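Local coordinates for protein probable translation initiation factor eIF-2B subunit epsilon (Schizosaccharomyces pombe, PDB 5B04) that forms part of the eIF2B complex, which catalyses the exchange of GDP for GTP on the gamma subunit of translation initiation factor eIF2, at residues Y27-F31 with R273-L277; I349-T355 with F366-V372; I379-A385 with I396-V402. All blocks are in the same frame, centred on the assembly; numbering follows the deposited sequence.

Overall arrangement
Contact 1 lies in the nucleotidyltransferase-like domain, whereas contacts 2 and 3 are pairs of stacked coils in the left-handed beta-helix that follows it; the three contacts come in series along the chain, contact 1, then 2, then 3. The centre of contact 1 is about 21 Å from that of contact 2 and about 16 Å from that of contact 3. Helix 277-288, which starts at the end of contact 1, is the bridge: its side chains pack on Ile349 and Phe366 of contact 2 and on Ile383 of contact 3, while Leu277 meets Ile401. Contacts 2 and 3, with centres about 13 Å apart, share a sheet in which strands 366-367 and 383-384 are neighbours. The two domains are thereby joined through a packed interface.

Contact 1 of 3, residues Y27-F31 with R273-L277; sequences YNYRF and RVRSL. With PO4 (phosphate ion), chain S.
In the nucleotidyltransferase-like domain, the loop after strand 19-23 lies against the residues leading into helix 277-288, Tyr27 and Arg30 meeting Arg275 beside a bound phosphate. Arg275 CB stands 3.6 Å from the centroid of the Tyr27 ring and only 4° off its normal, a CH-pi contact over one face. At the far end of the ring, Arg273 NH1 gives Tyr27 OH a nearly straight hydrogen bond of 2.8 Å in the guanidinium plane; the same nitrogen also hydrogen-bonds the backbone O of Ser127. Arg30 and Arg275 run side by side in the same direction toward the phosphate. Ser276 CB lies over one face of the Arg30 guanidinium, 4.0 Å from its CZ. Arg275 NH1 binds phosphate O2 at 2.9 Å, backed by weak bonds from NH2, while its NE forms a salt bridge with Glu173. Farther along, Phe31 CD2 packs 3.6 Å from Leu277 CD2, its ring brought there by a CG anti to the carbonyl carbon (chi1 -67°). The anion probably comes from the crystallisation liquor, but its place beside the loop after the first strand is consistent with the phosphate-binding region of GT-A nucleotidyltransferases.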
loop_
_atom_site.group_PDB
_atom_site.type_symbol
_atom_site.label_atom_id
_atom_site.label_comp_id
_atom_site.label_asym_id
_atom_site.label_seq_id
_atom_site.Cartn_x
_atom_site.Cartn_y
_atom_site.Cartn_z
ATOM N N TYR I 27 50.814 37.932 -17.112
ATOM C CA TYR I 27 51.362 37.658 -15.801
ATOM C C TYR I 27 52.580 36.786 -15.795
ATOM O O TYR I 27 53.078 36.426 -14.760
ATOM C CB TYR I 27 50.282 37.122 -14.890
ATOM C CG TYR I 27 49.157 38.087 -14.794
ATOM C CD1 TYR I 27 49.209 39.141 -13.928
ATOM C CD2 TYR I 27 48.074 37.973 -15.604
ATOM C CE1 TYR I 27 48.191 40.049 -13.860
ATOM C CE2 TYR I 27 47.048 38.868 -15.536
ATOM C CZ TYR I 27 47.120 39.904 -14.666
ATOM O OH TYR I 27 46.092 40.788 -14.600
ATOM N N ASN I 28 53.111 36.489 -16.961
ATOM C CA ASN I 28 54.333 35.734 -17.050
ATOM C C ASN I 28 55.220 36.573 -16.190
ATOM O O ASN I 28 54.903 37.719 -15.981
ATOM C CB ASN I 28 54.713 35.596 -18.507
ATOM C CG ASN I 28 55.342 34.272 -18.819
ATOM O OD1 ASN I 28 55.753 33.542 -17.922
ATOM N ND2 ASN I 28 55.428 33.952 -20.090
ATOM N N TYR I 29 56.289 35.976 -15.695
ATOM C CA TYR I 29 57.257 36.524 -14.740
ATOM C C TYR I 29 56.729 36.668 -13.328
ATOM O O TYR I 29 57.380 37.216 -12.462
ATOM C CB TYR I 29 57.567 38.018 -15.066
ATOM C CG TYR I 29 56.867 39.056 -14.181
ATOM C CD1 TYR I 29 55.537 39.393 -14.375
ATOM C CD2 TYR I 29 57.530 39.635 -13.115
ATOM C CE1 TYR I 29 54.904 40.300 -13.558
ATOM C CE2 TYR I 29 56.902 40.543 -12.292
ATOM C CZ TYR I 29 55.589 40.868 -12.519
ATOM O OH TYR I 29 54.967 41.770 -11.696
ATOM N N ARG I 30 55.545 36.144 -13.103
ATOM C CA ARG I 30 54.986 36.164 -11.781
ATOM C C ARG I 30 55.219 34.731 -11.400
ATOM O O ARG I 30 55.239 34.386 -10.236
ATOM C CB ARG I 30 53.504 36.448 -11.731
ATOM C CG ARG I 30 53.006 36.688 -10.329
ATOM C CD ARG I 30 52.748 38.149 -10.058
ATOM N NE ARG I 30 52.268 38.316 -8.702
ATOM C CZ ARG I 30 51.184 38.998 -8.381
ATOM N NH1 ARG I 30 50.467 39.570 -9.322
ATOM N NH2 ARG I 30 50.813 39.103 -7.118
ATOM N N PHE I 31 55.333 33.893 -12.415
ATOM C CA PHE I 31 55.489 32.474 -12.269
ATOM C C PHE I 31 56.888 32.032 -12.583
ATOM O O PHE I 31 57.141 30.854 -12.717
ATOM C CB PHE I 31 54.626 31.774 -13.291
ATOM C CG PHE I 31 53.167 31.928 -13.072
ATOM C CD1 PHE I 31 52.490 32.952 -13.637
ATOM C CD2 PHE I 31 52.474 31.011 -12.344
ATOM C CE1 PHE I 31 51.143 33.080 -13.456
ATOM C CE2 PHE I 31 51.135 31.132 -12.152
ATOM C CZ PHE I 31 50.465 32.169 -12.709
ATOM N N ARG I 273 40.414 34.588 -12.470
ATOM C CA ARG I 273 41.575 34.678 -13.351
ATOM C C ARG I 273 42.824 34.086 -12.711
ATOM O O ARG I 273 43.096 34.308 -11.531
ATOM C CB ARG I 273 41.843 36.131 -13.746
ATOM C CG ARG I 273 40.832 36.707 -14.716
ATOM C CD ARG I 273 41.274 38.062 -15.242
ATOM N NE ARG I 273 41.593 38.987 -14.159
ATOM C CZ ARG I 273 42.754 39.621 -14.039
ATOM N NH1 ARG I 273 43.704 39.436 -14.942
ATOM N NH2 ARG I 273 42.962 40.445 -13.020
ATOM N N VAL I 274 43.582 33.332 -13.501
ATOM C CA VAL I 274 44.859 32.794 -13.050
ATOM C C VAL I 274 45.953 33.825 -13.299
ATOM O O VAL I 274 46.596 33.824 -14.349
ATOM C CB VAL I 274 45.209 31.481 -13.768
ATOM C CG1 VAL I 274 46.378 30.798 -13.074
ATOM C CG2 VAL I 274 44.000 30.562 -13.803
ATOM N N ARG I 275 46.156 34.704 -12.325
ATOM C CA ARG I 275 47.057 35.838 -12.490
ATOM C C ARG I 275 48.266 35.763 -11.562
ATOM O O ARG I 275 49.123 36.645 -11.579
ATOM C CB ARG I 275 46.298 37.141 -12.249
ATOM C CG ARG I 275 45.503 37.138 -10.958
ATOM C CD ARG I 275 45.013 38.525 -10.595
ATOM N NE ARG I 275 44.700 38.619 -9.174
ATOM C CZ ARG I 275 45.612 38.787 -8.221
ATOM N NH1 ARG I 275 46.896 38.881 -8.539
ATOM N NH2 ARG I 275 45.241 38.865 -6.952
ATOM N N SER I 276 48.326 34.712 -10.751
ATOM C CA SER I 276 49.440 34.521 -9.828
ATOM C C SER I 276 49.539 33.067 -9.377
ATOM O O SER I 276 48.731 32.227 -9.774
ATOM C CB SER I 276 49.294 35.436 -8.610
ATOM O OG SER I 276 48.156 35.091 -7.841
ATOM N N LEU I 277 50.535 32.778 -8.548
ATOM C CA LEU I 277 50.728 31.435 -8.012
ATOM C C LEU I 277 49.598 31.048 -7.068
ATOM O O LEU I 277 49.024 29.965 -7.179
ATOM C CB LEU I 277 52.064 31.340 -7.277
ATOM C CG LEU I 277 53.333 31.523 -8.106
ATOM C CD1 LEU I 277 54.505 31.781 -7.185
ATOM C CD2 LEU I 277 53.588 30.297 -8.966
HETATM P P PO4 S . 48.245 39.324 -5.091
HETATM O O1 PO4 S . 47.883 37.928 -5.540
HETATM O O2 PO4 S . 47.809 40.320 -6.140
HETATM O O3 PO4 S . 49.740 39.420 -4.901
HETATM O O4 PO4 S . 47.551 39.630 -3.784
#

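Contact 2 of 3, residues I349-T355 with F366-V372; sequences IIGRNCT and FLWEDVV
Ile349 and Phe366 open a parallel pairing of two successive coils of the left-handed beta-helix, 17 residues apart in sequence. Backbone hydrogen bonds carry the alignment: Leu367 N to Ile349 O at the start, Asp370 N to Arg352 O (3.0 Å) across the turn, and Thr355 N to Val371 O (3.0 Å) where the next strands begin. Cys354 SG faces the Trp368-Val371 turn of the second coil and accepts a weak bond from Val371 N at 3.5 Å.

Apolar side chains at equivalent positions of the two coils meet in pairs. Ile349 CD1 comes obliquely to the Phe366 ring, 3.9 Å from CE2; both residues also pack on helix 277-288. From the other surface of the sheet, Ile350 and Leu367 run alongside each other, CG1 to CD2 at 4.1 Å.

The carboxylate end of Glu369 lies against the stem of Arg352, not against its guanidinium. Extended beyond CG, Glu369 brings its CD 3.6 Å from Arg352 CB, whereas Glu369 OE2 stays 5.0 Å from Arg352 NH1; Arg352 NE is in a salt bridge with Glu316. Replacing Glu369 by alanine would probably uncover this flank of the Arg352 stem and deprive the guanidinium of a nearby negative charge. The join is made chiefly of main-chain bonds and apolar contacts between paired positions; any pull between Glu369 and Arg352 is probably weak and long-range.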
loop_
_atom_site.group_PDB
_atom_site.type_symbol
_atom_site.label_atom_id
_atom_site.label_comp_id
_atom_site.label_asym_id
_atom_site.label_seq_id
_atom_site.Cartn_x
_atom_site.Cartn_y
_atom_site.Cartn_z
ATOM N N ILE I 349 47.715 17.401 -7.323
ATOM C CA ILE I 349 47.420 17.168 -8.731
ATOM C C ILE I 349 48.649 16.585 -9.423
ATOM O O ILE I 349 49.750 17.121 -9.303
ATOM C CB ILE I 349 46.982 18.464 -9.439
ATOM C CG1 ILE I 349 45.667 18.971 -8.846
ATOM C CG2 ILE I 349 46.832 18.233 -10.933
ATOM C CD1 ILE I 349 45.240 20.325 -9.369
ATOM N N ILE I 350 48.457 15.482 -10.139
ATOM C CA ILE I 350 49.565 14.782 -10.780
ATOM C C ILE I 350 49.355 14.655 -12.286
ATOM O O ILE I 350 48.321 14.168 -12.740
ATOM C CB ILE I 350 49.758 13.381 -10.177
ATOM C CG1 ILE I 350 50.026 13.485 -8.674
ATOM C CG2 ILE I 350 50.895 12.649 -10.874
ATOM C CD1 ILE I 350 50.070 12.151 -7.968
ATOM N N GLY I 351 50.346 15.092 -13.056
ATOM C CA GLY I 351 50.263 15.048 -14.504
ATOM C C GLY I 351 50.412 13.652 -15.080
ATOM O O GLY I 351 50.501 12.669 -14.345
ATOM N N ARG I 352 50.439 13.572 -16.407
ATOM C CA ARG I 352 50.578 12.300 -17.107
ATOM C C ARG I 352 51.953 11.672 -16.900
ATOM O O ARG I 352 52.954 12.378 -16.767
ATOM C CB ARG I 352 50.327 12.488 -18.607
ATOM C CG ARG I 352 48.883 12.763 -18.991
ATOM C CD ARG I 352 48.249 11.532 -19.620
ATOM N NE ARG I 352 46.970 11.830 -20.259
ATOM C CZ ARG I 352 46.829 12.120 -21.549
ATOM N NH1 ARG I 352 47.890 12.153 -22.342
ATOM N NH2 ARG I 352 45.627 12.376 -22.046
ATOM N N ASN I 353 51.982 10.342 -16.870
ATOM C CA ASN I 353 53.222 9.569 -16.887
ATOM C C ASN I 353 54.213 9.936 -15.781
ATOM O O ASN I 353 55.368 10.254 -16.057
ATOM C CB ASN I 353 53.903 9.721 -18.251
ATOM C CG ASN I 353 54.829 8.565 -18.576
ATOM O OD1 ASN I 353 55.286 7.848 -17.686
ATOM N ND2 ASN I 353 55.111 8.379 -19.859
ATOM N N CYS I 354 53.763 9.883 -14.532
ATOM C CA CYS I 354 54.642 10.159 -13.401
ATOM C C CYS I 354 54.989 8.881 -12.643
ATOM O O CYS I 354 54.320 7.860 -12.790
ATOM C CB CYS I 354 54.000 11.172 -12.453
ATOM S SG CYS I 354 53.808 12.823 -13.154
ATOM N N THR I 355 56.041 8.946 -11.834
ATOM C CA THR I 355 56.466 7.798 -11.044
ATOM C C THR I 355 56.752 8.204 -9.602
ATOM O O THR I 355 57.660 8.991 -9.334
ATOM C CB THR I 355 57.718 7.129 -11.643
ATOM O OG1 THR I 355 57.371 6.476 -12.870
ATOM C CG2 THR I 355 58.287 6.100 -10.679
ATOM N N PHE I 366 51.754 20.025 -6.463
ATOM C CA PHE I 366 51.413 20.031 -7.881
ATOM C C PHE I 366 52.481 19.316 -8.697
ATOM O O PHE I 366 53.647 19.709 -8.692
ATOM C CB PHE I 366 51.238 21.461 -8.398
ATOM C CG PHE I 366 50.092 22.200 -7.772
ATOM C CD1 PHE I 366 50.269 22.913 -6.600
ATOM C CD2 PHE I 366 48.839 22.190 -8.362
ATOM C CE1 PHE I 366 49.218 23.598 -6.024
ATOM C CE2 PHE I 366 47.783 22.874 -7.791
ATOM C CZ PHE I 366 47.973 23.579 -6.620
ATOM N N LEU I 367 52.076 18.263 -9.398
ATOM C CA LEU I 367 52.989 17.514 -10.252
ATOM C C LEU I 367 52.547 17.576 -11.706
ATOM O O LEU I 367 51.439 17.159 -12.047
ATOM C CB LEU I 367 53.079 16.055 -9.802
ATOM C CG LEU I 367 54.186 15.652 -8.828
ATOM C CD1 LEU I 367 54.128 16.459 -7.540
ATOM C CD2 LEU I 367 54.078 14.166 -8.537
ATOM N N TRP I 368 53.414 18.098 -12.562
ATOM C CA TRP I 368 53.126 18.143 -13.987
ATOM C C TRP I 368 53.660 16.860 -14.626
ATOM O O TRP I 368 53.949 15.898 -13.918
ATOM C CB TRP I 368 53.724 19.405 -14.615
ATOM C CG TRP I 368 53.161 20.677 -14.019
ATOM C CD1 TRP I 368 52.160 20.775 -13.093
ATOM C CD2 TRP I 368 53.567 22.024 -14.307
ATOM N NE1 TRP I 368 51.920 22.092 -12.786
ATOM C CE2 TRP I 368 52.769 22.878 -13.518
ATOM C CE3 TRP I 368 54.525 22.588 -15.153
ATOM C CZ2 TRP I 368 52.903 24.265 -13.551
ATOM C CZ3 TRP I 368 54.656 23.966 -15.184
ATOM C CH2 TRP I 368 53.849 24.788 -14.388
ATOM N N GLU I 369 53.785 16.829 -15.947
ATOM C CA GLU I 369 54.095 15.575 -16.637
ATOM C C GLU I 369 55.509 15.048 -16.381
ATOM O O GLU I 369 56.443 15.815 -16.152
ATOM C CB GLU I 369 53.882 15.733 -18.144
ATOM C CG GLU I 369 52.427 15.866 -18.554
ATOM C CD GLU I 369 52.162 15.305 -19.937
ATOM O OE1 GLU I 369 53.037 14.585 -20.464
ATOM O OE2 GLU I 369 51.080 15.581 -20.497
ATOM N N ASP I 370 55.638 13.723 -16.411
ATOM C CA ASP I 370 56.929 13.031 -16.360
ATOM C C ASP I 370 57.772 13.322 -15.118
ATOM O O ASP I 370 58.996 13.194 -15.153
ATOM C CB ASP I 370 57.744 13.359 -17.614
ATOM C CG ASP I 370 57.079 12.865 -18.884
ATOM O OD1 ASP I 370 56.245 13.606 -19.446
ATOM O OD2 ASP I 370 57.388 11.736 -19.318
ATOM N N VAL I 371 57.124 13.699 -14.021
ATOM C CA VAL I 371 57.835 13.899 -12.762
ATOM C C VAL I 371 58.097 12.560 -12.081
ATOM O O VAL I 371 57.177 11.769 -11.874
ATOM C CB VAL I 371 57.052 14.812 -11.800
ATOM C CG1 VAL I 371 57.801 14.963 -10.484
ATOM C CG2 VAL I 371 56.812 16.170 -12.435
ATOM N N VAL I 372 59.356 12.308 -11.738
ATOM C CA VAL I 372 59.729 11.073 -11.056
ATOM C C VAL I 372 60.185 11.356 -9.629
ATOM O O VAL I 372 61.087 12.162 -9.401
ATOM C CB VAL I 372 60.845 10.324 -11.810
ATOM C CG1 VAL I 372 61.428 9.218 -10.944
ATOM C CG2 VAL I 372 60.310 9.761 -13.120
#

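Contact 3 of 3, residues I379-A385 with I396-V402; sequences IGKAILA and IEDGAIV
Ile396 rests against both Ile379 and Ala382 of the preceding coil, its CG2 methyl 3.7 Å from Ala382 CB. The two isoleucines lie side by side and point the same way, each with CG1 anti to the carbonyl carbon (chi1 -55° and -50°), which sets one branched chain upon its equivalent; CG2 of Ile379 is 4.0 Å from CB of Ile396. Ala382 CB also meets Ala400 CB at 3.8 Å. Leu384 and Val402 prolong this apolar column, to which Ile373 and Ile390 of another sheet add their side chains.

Such stacking of aliphatic residues fills the interior of a left-handed parallel beta-helix. Here the later coil, 396-402, carries one residue more between its paired positions: Ile379 pairs with Ile396, but Ile383 with Ile401, and the excess is taken up in the type II turn from Glu397 to Ala400. Gly399 occupies a turn position whose backbone angles favour glycine, and its N bonds Lys381 O at 2.9 Å. Beyond the turn, Ile383 grips the next coil through both its N, to Ala400 O, and its O, from Val402 N (2.8 Å).

At the outer corner Asp398 crosses Lys381 obliquely. Asp398 OD1 touches the base of the lysine chain, 3.3 Å from Lys381 CB, whereas the bent chain carries Lys381 NZ 6.6 Å from that oxygen and Lys381 packs on Asp281 of helix 277-288.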
loop_
_atom_site.group_PDB
_atom_site.type_symbol
_atom_site.label_atom_id
_atom_site.label_comp_id
_atom_site.label_asym_id
_atom_site.label_seq_id
_atom_site.Cartn_x
_atom_site.Cartn_y
_atom_site.Cartn_z
ATOM N N ILE I 379 56.625 15.551 0.383
ATOM C CA ILE I 379 56.431 16.683 -0.516
ATOM C C ILE I 379 55.106 17.382 -0.235
ATOM O O ILE I 379 54.066 16.735 -0.128
ATOM C CB ILE I 379 56.480 16.232 -1.987
ATOM C CG1 ILE I 379 57.785 15.481 -2.258
ATOM C CG2 ILE I 379 56.338 17.425 -2.919
ATOM C CD1 ILE I 379 57.903 14.939 -3.655
ATOM N N GLY I 380 55.145 18.706 -0.111
ATOM C CA GLY I 380 53.953 19.460 0.234
ATOM C C GLY I 380 53.919 20.897 -0.248
ATOM O O GLY I 380 54.880 21.643 -0.063
ATOM N N LYS I 381 52.795 21.280 -0.853
ATOM C CA LYS I 381 52.574 22.639 -1.348
ATOM C C LYS I 381 53.712 23.127 -2.235
ATOM O O LYS I 381 54.297 24.182 -1.990
ATOM C CB LYS I 381 52.368 23.610 -0.183
ATOM C CG LYS I 381 50.909 23.913 0.118
ATOM C CD LYS I 381 50.193 24.435 -1.120
ATOM C CE LYS I 381 48.745 24.792 -0.822
ATOM N NZ LYS I 381 48.636 25.938 0.124
ATOM N N ALA I 382 54.019 22.351 -3.267
ATOM C CA ALA I 382 55.097 22.694 -4.180
ATOM C C ALA I 382 54.725 22.353 -5.616
ATOM O O ALA I 382 53.946 21.433 -5.864
ATOM C CB ALA I 382 56.374 21.979 -3.779
ATOM N N ILE I 383 55.283 23.101 -6.560
ATOM C CA ILE I 383 55.059 22.827 -7.971
ATOM C C ILE I 383 56.294 22.190 -8.596
ATOM O O ILE I 383 57.393 22.739 -8.529
ATOM C CB ILE I 383 54.693 24.103 -8.749
ATOM C CG1 ILE I 383 53.417 24.723 -8.178
ATOM C CG2 ILE I 383 54.520 23.793 -10.227
ATOM C CD1 ILE I 383 52.906 25.907 -8.969
ATOM N N LEU I 384 56.101 21.019 -9.191
ATOM C CA LEU I 384 57.180 20.298 -9.853
ATOM C C LEU I 384 56.884 20.192 -11.344
ATOM O O LEU I 384 56.067 19.373 -11.763
ATOM C CB LEU I 384 57.362 18.904 -9.244
ATOM C CG LEU I 384 58.087 18.733 -7.901
ATOM C CD1 LEU I 384 57.407 19.485 -6.761
ATOM C CD2 LEU I 384 58.213 17.256 -7.559
ATOM N N ALA I 385 57.548 21.023 -12.142
ATOM C CA ALA I 385 57.288 21.075 -13.578
ATOM C C ALA I 385 57.721 19.794 -14.287
ATOM O O ALA I 385 58.147 18.834 -13.646
ATOM C CB ALA I 385 57.975 22.279 -14.192
ATOM N N ILE I 396 60.508 18.326 0.236
ATOM C CA ILE I 396 60.160 19.539 -0.492
ATOM C C ILE I 396 59.026 20.251 0.235
ATOM O O ILE I 396 57.952 19.685 0.432
ATOM C CB ILE I 396 59.751 19.231 -1.937
ATOM C CG1 ILE I 396 60.804 18.342 -2.601
ATOM C CG2 ILE I 396 59.563 20.517 -2.722
ATOM C CD1 ILE I 396 60.538 18.070 -4.061
ATOM N N GLU I 397 59.270 21.496 0.628
ATOM C CA GLU I 397 58.387 22.180 1.563
ATOM C C GLU I 397 57.559 23.285 0.905
ATOM O O GLU I 397 57.661 23.516 -0.298
ATOM C CB GLU I 397 59.218 22.734 2.720
ATOM C CG GLU I 397 60.109 21.672 3.359
ATOM C CD GLU I 397 60.931 22.196 4.519
ATOM O OE1 GLU I 397 61.019 23.430 4.683
ATOM O OE2 GLU I 397 61.493 21.368 5.268
ATOM N N ASP I 398 56.736 23.958 1.706
ATOM C CA ASP I 398 55.730 24.886 1.192
ATOM C C ASP I 398 56.319 26.075 0.438
ATOM O O ASP I 398 57.243 26.735 0.914
ATOM C CB ASP I 398 54.852 25.396 2.339
ATOM C CG ASP I 398 54.180 24.272 3.104
ATOM O OD1 ASP I 398 54.085 23.152 2.559
ATOM O OD2 ASP I 398 53.744 24.511 4.250
ATOM N N GLY I 399 55.767 26.344 -0.743
ATOM C CA GLY I 399 56.184 27.477 -1.547
ATOM C C GLY I 399 57.216 27.117 -2.597
ATOM O O GLY I 399 57.496 27.908 -3.498
ATOM N N ALA I 400 57.778 25.917 -2.481
ATOM C CA ALA I 400 58.837 25.473 -3.379
ATOM C C ALA I 400 58.368 25.396 -4.825
ATOM O O ALA I 400 57.304 24.853 -5.120
ATOM C CB ALA I 400 59.374 24.125 -2.931
ATOM N N ILE I 401 59.171 25.949 -5.726
ATOM C CA ILE I 401 58.880 25.885 -7.151
ATOM C C ILE I 401 60.058 25.273 -7.897
ATOM O O ILE I 401 61.096 25.909 -8.074
ATOM C CB ILE I 401 58.569 27.271 -7.733
ATOM C CG1 ILE I 401 57.389 27.902 -6.995
ATOM C CG2 ILE I 401 58.273 27.168 -9.220
ATOM C CD1 ILE I 401 57.076 29.304 -7.448
ATOM N N VAL I 402 59.887 24.028 -8.326
ATOM C CA VAL I 402 60.940 23.307 -9.024
ATOM C C VAL I 402 60.682 23.312 -10.527
ATOM O O VAL I 402 59.880 22.524 -11.029
ATOM C CB VAL I 402 61.049 21.858 -8.519
ATOM C CG1 VAL I 402 62.213 21.153 -9.182
ATOM C CG2 VAL I 402 61.204 21.839 -7.006
#